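Local coordinates for protein ferritin (Ulva pertusa, PDB 3VNX) that probably oxidises ferrous iron and stores it as a mineral inside a hollow shell of 24 subunits built from four-helix bundles, at residues A[38-43]-A[150-155]; A[91-96]-A[163-168]; A[144-149]-A[156-161]. One frame throughout, in Å; residues are numbered along the deposited sequence. Where two conformers were deposited one is given.

Interaction 1: A[38-43]-A[150-155]; sequences IECEAA and DKHKDA
Glu39 reaches over to Lys151 and His152 at one end of the ferritin four-helix bundle, where the first turns of helix 38-66 meet the Schellman motif that closes helix 123-151. With CG anti to the backbone N (chi1 -161°) and the chain extended beyond it, the Glu39 side chain crosses that of Lys151 at about a right angle and receives NZ of Lys151 on OE2 at 3.0 Å, nearly head-on, in a salt bridge. OE1 of Glu39 lies 3.2 Å from NE2 of His152, at the edge of an imidazole whose plane is turned 77° from that of the carboxylate. An alanine here would probably leave Lys151 NZ without its charged mate and open a gap beside the imidazole edge. At the next residue, buried Cys40 directs SG obliquely at the ring, 4.1 Å from CB of His152. The ring also stacks on His37, and CG of Lys151 lies above one face, toward the rim. On the far segment Lys153 takes the left-handed conformation that ends the helix, and Asp154, capping the next helix through OD1, is paired with Arg100. Inside the Schellman turn, Lys153 N bonds Asp150 O at 2.8 Å.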
loop_
_atom_site.group_PDB
_atom_site.type_symbol
_atom_site.label_atom_id
_atom_site.label_comp_id
_atom_site.label_asym_id
_atom_site.label_seq_id
_atom_site.Cartn_x
_atom_site.Cartn_y
_atom_site.Cartn_z
ATOM N N ILE A 38 -40.703 -47.637 5.663
ATOM C CA ILE A 38 -41.154 -47.145 6.966
ATOM C C ILE A 38 -40.197 -47.549 8.065
ATOM O O ILE A 38 -39.955 -46.795 9.005
ATOM C CB ILE A 38 -42.553 -47.647 7.318
ATOM C CG1 ILE A 38 -42.586 -49.184 7.304
ATOM C CG2 ILE A 38 -43.590 -47.033 6.364
ATOM C CD1 ILE A 38 -43.906 -49.762 7.731
ATOM N N GLU A 39 -39.635 -48.740 7.928
ATOM C CA GLU A 39 -38.734 -49.265 8.938
ATOM C C GLU A 39 -37.461 -48.405 8.989
ATOM O O GLU A 39 -36.966 -48.059 10.059
ATOM C CB GLU A 39 -38.433 -50.734 8.634
ATOM C CG GLU A 39 -37.907 -51.518 9.805
ATOM C CD GLU A 39 -37.889 -53.012 9.536
ATOM O OE1 GLU A 39 -38.820 -53.492 8.859
ATOM O OE2 GLU A 39 -36.952 -53.694 10.017
ATOM N N CYS A 40 -36.954 -48.047 7.818
ATOM C CA CYS A 40 -35.848 -47.105 7.726
ATOM C C CYS A 40 -36.213 -45.758 8.336
ATOM O O CYS A 40 -35.488 -45.250 9.195
ATOM C CB CYS A 40 -35.422 -46.923 6.269
ATOM S SG CYS A 40 -34.721 -48.428 5.543
ATOM N N GLU A 41 -37.337 -45.191 7.900
ATOM C CA GLU A 41 -37.840 -43.937 8.467
ATOM C C GLU A 41 -37.883 -43.992 9.984
ATOM O O GLU A 41 -37.466 -43.047 10.663
ATOM C CB GLU A 41 -39.241 -43.656 7.951
ATOM C CG GLU A 41 -39.943 -42.479 8.608
ATOM C CD GLU A 41 -41.345 -42.304 8.051
ATOM O OE1 GLU A 41 -41.919 -43.332 7.616
ATOM O OE2 GLU A 41 -41.870 -41.162 8.044
ATOM N N ALA A 42 -38.387 -45.108 10.509
ATOM C CA ALA A 42 -38.483 -45.294 11.956
ATOM C C ALA A 42 -37.114 -45.481 12.635
ATOM O O ALA A 42 -36.890 -44.991 13.742
ATOM C CB ALA A 42 -39.438 -46.463 12.294
ATOM N N ALA A 43 -36.202 -46.192 11.981
ATOM C CA ALA A 43 -34.858 -46.368 12.534
ATOM C C ALA A 43 -34.100 -45.041 12.636
ATOM O O ALA A 43 -33.316 -44.833 13.565
ATOM C CB ALA A 43 -34.064 -47.359 11.702
ATOM N N ASP A 150 -29.372 -51.402 4.957
ATOM C CA ASP A 150 -28.890 -52.459 4.066
ATOM C C ASP A 150 -29.979 -53.507 3.796
ATOM O O ASP A 150 -30.197 -53.913 2.647
ATOM C CB ASP A 150 -27.643 -53.141 4.648
ATOM C CG ASP A 150 -26.980 -54.097 3.653
ATOM O OD1 ASP A 150 -27.173 -53.929 2.428
ATOM O OD2 ASP A 150 -26.262 -55.018 4.095
ATOM N N LYS A 151 -30.648 -53.934 4.867
ATOM C CA LYS A 151 -31.744 -54.889 4.777
ATOM C C LYS A 151 -32.715 -54.506 3.656
ATOM O O LYS A 151 -33.030 -55.326 2.785
ATOM C CB LYS A 151 -32.463 -54.968 6.129
ATOM C CG LYS A 151 -33.716 -55.805 6.138
ATOM C CD LYS A 151 -34.027 -56.307 7.540
ATOM C CE LYS A 151 -34.516 -55.191 8.448
ATOM N NZ LYS A 151 -34.737 -55.658 9.860
ATOM N N HIS A 152 -33.167 -53.253 3.662
ATOM C CA HIS A 152 -34.171 -52.817 2.692
ATOM C C HIS A 152 -33.539 -52.278 1.395
ATOM O O HIS A 152 -34.213 -51.673 0.545
ATOM C CB HIS A 152 -35.153 -51.822 3.337
ATOM C CG HIS A 152 -35.943 -52.408 4.471
ATOM N ND1 HIS A 152 -37.146 -53.054 4.284
ATOM C CD2 HIS A 152 -35.691 -52.460 5.801
ATOM C CE1 HIS A 152 -37.611 -53.464 5.453
ATOM N NE2 HIS A 152 -36.745 -53.121 6.390
ATOM N N LYS A 153 -32.238 -52.521 1.251
ATOM C CA LYS A 153 -31.541 -52.221 0.010
ATOM C C LYS A 153 -31.689 -50.756 -0.403
ATOM O O LYS A 153 -31.936 -50.445 -1.565
ATOM C CB LYS A 153 -32.041 -53.150 -1.102
ATOM C CG LYS A 153 -31.162 -54.379 -1.310
ATOM C CD LYS A 153 -30.795 -55.047 0.014
ATOM C CE LYS A 153 -29.449 -55.771 -0.066
ATOM N NZ LYS A 153 -28.347 -54.821 -0.388
ATOM N N ASP A 154 -31.551 -49.858 0.563
ATOM C CA ASP A 154 -31.620 -48.440 0.285
ATOM C C ASP A 154 -30.188 -47.928 0.225
ATOM O O ASP A 154 -29.632 -47.480 1.235
ATOM C CB ASP A 154 -32.390 -47.751 1.400
ATOM C CG ASP A 154 -32.745 -46.307 1.078
ATOM O OD1 ASP A 154 -32.076 -45.651 0.238
ATOM O OD2 ASP A 154 -33.711 -45.834 1.693
ATOM N N ALA A 155 -29.577 -48.018 -0.950
ATOM C CA ALA A 155 -28.154 -47.724 -1.056
ATOM C C ALA A 155 -27.853 -46.246 -0.724
ATOM O O ALA A 155 -26.797 -45.929 -0.166
ATOM C CB ALA A 155 -27.632 -48.105 -2.446
#

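Interaction 2: A[91-96]-A[163-168]; sequences HMLMDY and GGLLSE
Within segments 91-96 and 163-168, of helices 73-99 and 155-201, Leu93 and Leu165 have the nearest CA atoms, 9.1 Å apart. The two short segments run antiparallel, their directions 152° apart, and their axes come no nearer than 11.7 Å. That is a wide spacing, bridged by long aliphatic side chains rather than by backbone. Segment 163-168 contains a wider pi-type turn at 163-166, which includes Leu165. CB of Leu165 is directed toward segment 91-96, whereas Leu93 starts off to the flank and only its branched end swings in. CD1 of Leu165 fits against the fork of Leu93, 3.7 Å from CD1 and 3.9 Å from CG, and CD2 of Leu93 closes in at 4.0 Å from the same methyl. One methyl is thus held by three carbons, the two side chains crossing obliquely. The second methyl of Leu165, CD2, faces CE of Met92 at 4.2 Å. This part of the contact is less certain, because Met92 has two conformers. Around the pair, Gln47 and Ile48 of helix 38-66 cover Leu93, while Leu165 also touches Glu51, His89 and Leu142, so that all four long helices of the bundle meet here. The side chain of Leu165 lies about 5 Å from a bound calcium ion, consistent with a position beside the ferroxidase centre of ferritins, by family resemblance. No hydrogen bond or ion pair joins the two segments, which implies that they are held by apolar packing, buried at Leu93 and Leu165, with Met92 at the partly exposed margin.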
loop_
_atom_site.group_PDB
_atom_site.type_symbol
_atom_site.label_atom_id
_atom_site.label_comp_id
_atom_site.label_asym_id
_atom_site.label_seq_id
_atom_site.Cartn_x
_atom_site.Cartn_y
_atom_site.Cartn_z
ATOM N N HIS A 91 -29.686 -33.281 14.445
ATOM C CA HIS A 91 -30.157 -32.366 13.402
ATOM C C HIS A 91 -29.888 -32.836 11.958
ATOM O O HIS A 91 -30.731 -32.644 11.064
ATOM C CB HIS A 91 -29.559 -30.971 13.612
ATOM C CG HIS A 91 -30.124 -29.932 12.693
ATOM N ND1 HIS A 91 -31.392 -29.412 12.847
ATOM C CD2 HIS A 91 -29.596 -29.321 11.601
ATOM C CE1 HIS A 91 -31.620 -28.523 11.893
ATOM N NE2 HIS A 91 -30.546 -28.449 11.129
ATOM N N MET A 92 -28.719 -33.433 11.720
ATOM C CA MET A 92 -28.356 -33.942 10.393
ATOM C C MET A 92 -29.256 -35.131 10.032
ATOM O O MET A 92 -29.653 -35.319 8.867
ATOM C CB MET A 92 -26.867 -34.357 10.347
ATOM C CG MET A 92 -25.853 -33.212 10.545
ATOM S SD MET A 92 -24.274 -33.680 11.333
ATOM C CE MET A 92 -23.426 -34.559 10.018
ATOM N N LEU A 93 -29.569 -35.941 11.041
ATOM C CA LEU A 93 -30.435 -37.094 10.809
ATOM C C LEU A 93 -31.828 -36.599 10.460
ATOM O O LEU A 93 -32.449 -37.102 9.534
ATOM C CB LEU A 93 -30.460 -38.022 12.023
ATOM C CG LEU A 93 -29.151 -38.790 12.207
ATOM C CD1 LEU A 93 -29.036 -39.332 13.620
ATOM C CD2 LEU A 93 -29.060 -39.910 11.167
ATOM N N MET A 94 -32.292 -35.582 11.178
ATOM C CA MET A 94 -33.603 -35.003 10.913
ATOM C C MET A 94 -33.634 -34.424 9.512
ATOM O O MET A 94 -34.604 -34.599 8.761
ATOM C CB MET A 94 -33.933 -33.941 11.965
ATOM C CG MET A 94 -33.898 -34.505 13.386
ATOM S SD MET A 94 -33.850 -33.280 14.701
ATOM C CE MET A 94 -35.416 -32.428 14.423
ATOM N N ASP A 95 -32.550 -33.752 9.153
ATOM C CA ASP A 95 -32.417 -33.194 7.820
ATOM C C ASP A 95 -32.534 -34.281 6.738
ATOM O O ASP A 95 -33.256 -34.125 5.751
ATOM C CB ASP A 95 -31.091 -32.454 7.709
ATOM C CG ASP A 95 -30.791 -32.006 6.291
ATOM O OD1 ASP A 95 -31.558 -31.179 5.743
ATOM O OD2 ASP A 95 -29.785 -32.480 5.722
ATOM N N TYR A 96 -31.837 -35.392 6.923
ATOM C CA TYR A 96 -31.954 -36.470 5.951
ATOM C C TYR A 96 -33.382 -37.006 5.911
ATOM O O TYR A 96 -33.902 -37.309 4.831
ATOM C CB TYR A 96 -30.956 -37.610 6.217
ATOM C CG TYR A 96 -30.788 -38.505 5.008
ATOM C CD1 TYR A 96 -30.016 -38.085 3.921
ATOM C CD2 TYR A 96 -31.429 -39.761 4.929
ATOM C CE1 TYR A 96 -29.868 -38.881 2.778
ATOM C CE2 TYR A 96 -31.284 -40.572 3.785
ATOM C CZ TYR A 96 -30.499 -40.122 2.716
ATOM O OH TYR A 96 -30.329 -40.889 1.587
ATOM N N GLY A 163 -20.834 -42.913 5.290
ATOM C CA GLY A 163 -19.886 -41.862 4.973
ATOM C C GLY A 163 -19.944 -40.721 5.968
ATOM O O GLY A 163 -19.000 -39.941 6.089
ATOM N N GLY A 164 -21.060 -40.612 6.681
ATOM C CA GLY A 164 -21.239 -39.533 7.631
ATOM C C GLY A 164 -20.984 -40.008 9.043
ATOM O O GLY A 164 -19.842 -40.312 9.397
ATOM N N LEU A 165 -22.052 -40.106 9.834
ATOM C CA LEU A 165 -21.957 -40.487 11.240
ATOM C C LEU A 165 -21.128 -41.745 11.528
ATOM O O LEU A 165 -20.312 -41.769 12.458
ATOM C CB LEU A 165 -23.356 -40.656 11.830
ATOM C CG LEU A 165 -24.260 -39.423 11.812
ATOM C CD1 LEU A 165 -25.427 -39.658 12.757
ATOM C CD2 LEU A 165 -23.508 -38.162 12.205
ATOM N N LEU A 166 -21.342 -42.797 10.754
ATOM C CA LEU A 166 -20.674 -44.052 11.061
ATOM C C LEU A 166 -19.176 -43.805 11.061
ATOM O O LEU A 166 -18.494 -44.072 12.046
ATOM C CB LEU A 166 -21.026 -45.126 10.034
ATOM C CG LEU A 166 -21.168 -46.579 10.511
ATOM C CD1 LEU A 166 -20.899 -47.558 9.369
ATOM C CD2 LEU A 166 -20.259 -46.883 11.684
ATOM N N SER A 167 -18.681 -43.284 9.940
ATOM C CA SER A 167 -17.259 -43.041 9.744
ATOM C C SER A 167 -16.698 -42.091 10.795
ATOM O O SER A 167 -15.582 -42.290 11.304
ATOM C CB SER A 167 -17.011 -42.464 8.350
ATOM O OG SER A 167 -15.641 -42.139 8.179
ATOM N N GLU A 168 -17.463 -41.048 11.108
ATOM C CA GLU A 168 -17.054 -40.113 12.145
ATOM C C GLU A 168 -16.972 -40.791 13.525
ATOM O O GLU A 168 -16.095 -40.474 14.334
ATOM C CB GLU A 168 -18.011 -38.920 12.194
ATOM C CG GLU A 168 -17.876 -37.951 11.021
ATOM C CD GLU A 168 -19.102 -37.040 10.865
ATOM O OE1 GLU A 168 -19.659 -36.974 9.742
ATOM O OE2 GLU A 168 -19.517 -36.401 11.863
#

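Interaction 3: A[144-149]-A[156-161]; sequences ALQAIA and ALCDFV. With CA (calcium ion), chain B.
Near the closed end of an antiparallel helical hairpin, in which a tight turn joins helix 123-151 to helix 155-201, Ala149 and Cys158 are the nearest CA pair of the two segments. Their CA atoms are 5.6 Å apart, the segment axes approach to 8.9 Å and the two directions differ by 163°. The small side chain of Ala149 probably permits this closeness: its CB is wedged between CD2 of Leu157 at 3.4 Å and SG of Cys158 at 3.6 Å. Leu157 brings that methyl across because CG lies anti to the backbone N (chi1 169°), which lays the branch toward the opposing helix. The sulfur of Cys158 also rests against the backbone carbonyl carbon of Ala149, so it is packed against main chain as well as side chain. Farther from the turn, Val161 spans two residues of the other helix. Its CG2 meets CD2 of Leu145 at 4.0 Å, the two branches crossing at a slant, while its CG1 touches CB of Gln146 at 3.8 Å. Leu145 continues the apolar layer onto Ala43, Ile44 and Gln47 of helix 38-66, and Leu157 and Phe160 carry it to Tyr96 and Leu93 of helix 73-99. Asp159 is turned off this seam and binds a calcium ion through OD1 at 2.7 Å. Asp159 packs on Gly163 of a second subunit; Gln146 packs on Ala155 of a third. A carboxylate holding a metal where neighbouring subunits converge is consistent with the threefold channel of ferritin shells, and the tight hairpin beside it is the junction of the last two long helices of the ferritin four-helix bundle.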
loop_
_atom_site.group_PDB
_atom_site.type_symbol
_atom_site.label_atom_id
_atom_site.label_comp_id
_atom_site.label_asym_id
_atom_site.label_seq_id
_atom_site.Cartn_x
_atom_site.Cartn_y
_atom_site.Cartn_z
ATOM N N ALA A 144 -26.112 -50.869 13.649
ATOM C CA ALA A 144 -27.480 -51.349 13.529
ATOM C C ALA A 144 -28.302 -50.498 12.556
ATOM O O ALA A 144 -29.111 -51.028 11.770
ATOM C CB ALA A 144 -28.157 -51.385 14.923
ATOM N N LEU A 145 -28.107 -49.178 12.600
ATOM C CA LEU A 145 -28.892 -48.299 11.730
ATOM C C LEU A 145 -28.589 -48.589 10.270
ATOM O O LEU A 145 -29.487 -48.613 9.424
ATOM C CB LEU A 145 -28.676 -46.811 12.042
ATOM C CG LEU A 145 -29.236 -45.848 10.981
ATOM C CD1 LEU A 145 -30.699 -46.092 10.698
ATOM C CD2 LEU A 145 -29.020 -44.388 11.362
ATOM N N GLN A 146 -27.326 -48.833 9.959
ATOM C CA GLN A 146 -27.009 -49.111 8.567
ATOM C C GLN A 146 -27.488 -50.521 8.178
ATOM O O GLN A 146 -27.846 -50.768 7.017
ATOM C CB GLN A 146 -25.521 -48.861 8.268
ATOM C CG GLN A 146 -24.619 -50.064 8.388
ATOM C CD GLN A 146 -24.664 -50.964 7.165
ATOM O OE1 GLN A 146 -24.592 -50.503 6.015
ATOM N NE2 GLN A 146 -24.773 -52.261 7.413
ATOM N N ALA A 147 -27.526 -51.428 9.153
ATOM C CA ALA A 147 -28.004 -52.790 8.902
ATOM C C ALA A 147 -29.425 -52.746 8.372
ATOM O O ALA A 147 -29.751 -53.411 7.377
ATOM C CB ALA A 147 -27.939 -53.637 10.160
ATOM N N ILE A 148 -30.274 -51.964 9.028
ATOM C CA ILE A 148 -31.645 -51.815 8.560
ATOM C C ILE A 148 -31.675 -51.220 7.153
ATOM O O ILE A 148 -32.347 -51.742 6.256
ATOM C CB ILE A 148 -32.492 -50.961 9.515
ATOM C CG1 ILE A 148 -32.607 -51.645 10.884
ATOM C CG2 ILE A 148 -33.891 -50.749 8.942
ATOM C CD1 ILE A 148 -33.448 -50.860 11.897
ATOM N N ALA A 149 -30.943 -50.126 6.963
ATOM C CA ALA A 149 -30.764 -49.528 5.639
ATOM C C ALA A 149 -30.351 -50.569 4.601
ATOM O O ALA A 149 -30.898 -50.604 3.495
ATOM C CB ALA A 149 -29.726 -48.391 5.696
ATOM N N ALA A 156 -28.794 -45.357 -1.064
ATOM C CA ALA A 156 -28.648 -43.932 -0.773
ATOM C C ALA A 156 -28.520 -43.691 0.721
ATOM O O ALA A 156 -27.633 -42.955 1.160
ATOM C CB ALA A 156 -29.818 -43.125 -1.344
ATOM N N LEU A 157 -29.412 -44.298 1.500
ATOM C CA LEU A 157 -29.359 -44.143 2.947
ATOM C C LEU A 157 -28.095 -44.799 3.536
ATOM O O LEU A 157 -27.480 -44.267 4.473
ATOM C CB LEU A 157 -30.630 -44.697 3.592
ATOM C CG LEU A 157 -30.625 -44.844 5.120
ATOM C CD1 LEU A 157 -30.644 -43.497 5.822
ATOM C CD2 LEU A 157 -31.817 -45.681 5.560
ATOM N N CYS A 158 -27.690 -45.938 2.980
ATOM C CA CYS A 158 -26.465 -46.587 3.451
ATOM C C CYS A 158 -25.283 -45.655 3.297
ATOM O O CYS A 158 -24.537 -45.417 4.253
ATOM C CB CYS A 158 -26.186 -47.885 2.686
ATOM S SG CYS A 158 -27.369 -49.199 3.065
ATOM N N ASP A 159 -25.127 -45.129 2.082
ATOM C CA ASP A 159 -24.040 -44.216 1.769
ATOM C C ASP A 159 -24.066 -43.038 2.732
ATOM O O ASP A 159 -23.030 -42.637 3.275
ATOM C CB ASP A 159 -24.156 -43.729 0.325
ATOM C CG ASP A 159 -23.059 -42.743 -0.050
ATOM O OD1 ASP A 159 -21.870 -43.139 -0.067
ATOM O OD2 ASP A 159 -23.393 -41.566 -0.330
ATOM N N PHE A 160 -25.263 -42.507 2.960
ATOM C CA PHE A 160 -25.422 -41.386 3.868
ATOM C C PHE A 160 -24.946 -41.724 5.268
ATOM O O PHE A 160 -24.231 -40.937 5.891
ATOM C CB PHE A 160 -26.867 -40.890 3.932
ATOM C CG PHE A 160 -27.112 -39.977 5.092
ATOM C CD1 PHE A 160 -26.580 -38.691 5.099
ATOM C CD2 PHE A 160 -27.809 -40.414 6.206
ATOM C CE1 PHE A 160 -26.762 -37.847 6.191
ATOM C CE2 PHE A 160 -27.998 -39.579 7.302
ATOM C CZ PHE A 160 -27.474 -38.294 7.293
ATOM N N VAL A 161 -25.349 -42.891 5.762
ATOM C CA VAL A 161 -25.048 -43.274 7.132
ATOM C C VAL A 161 -23.575 -43.600 7.303
ATOM O O VAL A 161 -22.958 -43.225 8.305
ATOM C CB VAL A 161 -25.902 -44.492 7.599
ATOM C CG1 VAL A 161 -25.341 -45.091 8.888
ATOM C CG2 VAL A 161 -27.350 -44.088 7.789
HETATM CA CA CA B . -21.089 -45.704 -0.398
#

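From the N terminus, helix 38-66 begins with segment 38-43, which interaction 1 joins to 150-155, 107 residues on, closing a loop at the end of helix 123-151. Interaction 2 starts within that loop, on helix 73-99, and ends beyond it on helix 155-201, so the two cross. Interaction 3 is the shortest closure, a hairpin around the 150-155 turn; it crosses interaction 1 and lies wholly within the span of interaction 2. Adjoining contacts are linked by backbone bonds: Asp154 N probably bonds Ala149 O, and Leu166 N probably bonds Val161 O. Together they tie all four long helices, from the 150-155 turn toward the middle of the bundle.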